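Local structure of heme oxygenase (Leptospira interrogans, 5KZL) at residues 146-150 / 151-155. The protein catalyses the oxygen-dependent breakdown of heme, as a heme oxygenase that binds iron protoporphyrin IX in a mostly helical fold and is linked to virulence. The protein carries 1 engineered substitution. Numbering follows the deposited sequence.
Sequences VAARA and LNLPE
Leu153 N donates to Ala148 O at 2.9 Å, using a lone pair in the carbonyl plane, with a C=O...N angle of 142°. This is the six-to-one bond of a Schellman motif, which closes the C-terminal end of helix 125-151. Just before it, Leu151 N gives a regular helical bond to Ala147 O (3.0 Å). The five-to-two bond, Asn152 N to Arg149 O, is weak at 3.4 Å. Asn152 turns the chain out of the helix with a positive phi of 49°. A water also donates to Arg149 O at 2.9 Å and reaches weakly to Asn152 OD1, bridging the last turn to the side chain of the first residue past it.

Apolar packing backs the polar cap. Ala148 CB and Leu153 CB stand 4.3 Å apart, the hydrophobic pair that brackets a Schellman turn. With CG anti to the carbonyl carbon (chi1 -64°), Leu153 lies back against the helix, its CD1 3.8 Å from Ala148 CA. Leu151 CB sits 3.6 Å from Ala147 O, close to the bond made by its own N-H. Beyond the turn, both leucines pack on Phe92 of helix 82-93; Leu151 also touches Leu39, and Leu153 touches Phe91 and Ile159. The carbonyls of Ala147, Ala148 and Arg149 thus all find donors as the helix gives way to loop, while the two leucines tie its end to the neighbouring helix.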
loop_
_atom_site.group_PDB
_atom_site.type_symbol
_atom_site.label_atom_id
_atom_site.label_comp_id
_atom_site.label_asym_id
_atom_site.label_seq_id
_atom_site.Cartn_x
_atom_site.Cartn_y
_atom_site.Cartn_z
ATOM N N VAL A 146 12.157 -8.910 -8.629
ATOM C CA VAL A 146 11.515 -8.807 -9.947
ATOM C C VAL A 146 11.861 -7.420 -10.548
ATOM O O VAL A 146 12.363 -7.354 -11.673
ATOM C CB VAL A 146 9.977 -9.069 -9.879
ATOM C CG1 VAL A 146 9.281 -8.698 -11.182
ATOM C CG2 VAL A 146 9.673 -10.516 -9.507
ATOM N N ALA A 147 11.660 -6.333 -9.766
ATOM C CA ALA A 147 11.931 -4.956 -10.231
ATOM C C ALA A 147 13.404 -4.723 -10.596
ATOM O O ALA A 147 13.689 -4.109 -11.626
ATOM C CB ALA A 147 11.479 -3.944 -9.186
ATOM N N ALA A 148 14.333 -5.216 -9.757
ATOM C CA ALA A 148 15.767 -5.034 -9.993
ATOM C C ALA A 148 16.188 -5.751 -11.276
ATOM O O ALA A 148 17.016 -5.240 -12.017
ATOM C CB ALA A 148 16.560 -5.562 -8.806
ATOM N N ARG A 149 15.594 -6.922 -11.534
ATOM C CA ARG A 149 15.882 -7.752 -12.689
ATOM C C ARG A 149 15.265 -7.090 -13.944
ATOM O O ARG A 149 15.946 -6.943 -14.962
ATOM C CB ARG A 149 15.309 -9.149 -12.416
ATOM C CG ARG A 149 15.313 -10.066 -13.605
ATOM C CD ARG A 149 15.115 -11.516 -13.209
ATOM N NE ARG A 149 13.794 -11.810 -12.651
ATOM C CZ ARG A 149 13.588 -12.228 -11.408
ATOM N NH1 ARG A 149 12.361 -12.522 -10.996
ATOM N NH2 ARG A 149 14.610 -12.382 -10.572
ATOM N N ALA A 150 14.019 -6.611 -13.826
ATOM C CA ALA A 150 13.286 -5.967 -14.912
ATOM C C ALA A 150 13.949 -4.695 -15.407
ATOM O O ALA A 150 13.984 -4.469 -16.618
ATOM C CB ALA A 150 11.873 -5.654 -14.471
ATOM N N LEU A 151 14.459 -3.862 -14.480
ATOM C CA LEU A 151 15.087 -2.577 -14.815
ATOM C C LEU A 151 16.616 -2.599 -14.821
ATOM O O LEU A 151 17.256 -1.571 -15.090
ATOM C CB LEU A 151 14.545 -1.485 -13.867
ATOM C CG LEU A 151 13.055 -1.134 -14.021
ATOM C CD1 LEU A 151 12.568 -0.327 -12.855
ATOM C CD2 LEU A 151 12.775 -0.433 -15.343
ATOM N N ASN A 152 17.207 -3.796 -14.588
ATOM C CA ASN A 152 18.646 -4.021 -14.469
ATOM C C ASN A 152 19.232 -2.988 -13.501
ATOM O O ASN A 152 20.187 -2.265 -13.820
ATOM C CB ASN A 152 19.345 -4.015 -15.856
ATOM C CG ASN A 152 20.721 -4.628 -15.809
ATOM O OD1 ASN A 152 21.170 -5.144 -14.780
ATOM N ND2 ASN A 152 21.445 -4.529 -16.905
ATOM N N LEU A 153 18.611 -2.880 -12.310
ATOM C CA LEU A 153 18.999 -1.883 -11.325
ATOM C C LEU A 153 20.344 -2.139 -10.672
ATOM O O LEU A 153 20.671 -3.299 -10.416
ATOM C CB LEU A 153 17.926 -1.771 -10.220
ATOM C CG LEU A 153 16.530 -1.275 -10.628
ATOM C CD1 LEU A 153 15.598 -1.262 -9.428
ATOM C CD2 LEU A 153 16.595 0.130 -11.246
ATOM N N PRO A 154 21.089 -1.068 -10.291
ATOM C CA PRO A 154 22.326 -1.287 -9.508
ATOM C C PRO A 154 21.969 -1.903 -8.152
ATOM O O PRO A 154 20.840 -1.736 -7.663
ATOM C CB PRO A 154 22.892 0.123 -9.298
ATOM C CG PRO A 154 22.084 1.032 -10.148
ATOM C CD PRO A 154 20.794 0.369 -10.468
ATOM N N GLU A 155 22.929 -2.611 -7.549
ATOM C CA GLU A 155 22.802 -3.242 -6.242
ATOM C C GLU A 155 22.355 -2.229 -5.189
ATOM O O GLU A 155 22.980 -1.184 -5.039
ATOM C CB GLU A 155 24.159 -3.869 -5.848
ATOM C CG GLU A 155 24.112 -4.742 -4.602
ATOM C CD GLU A 155 23.184 -5.939 -4.662
ATOM O OE1 GLU A 155 23.282 -6.732 -5.627
ATOM O OE2 GLU A 155 22.366 -6.086 -3.729
HETATM O O HOH W 1 18.762 -7.526 -14.682
#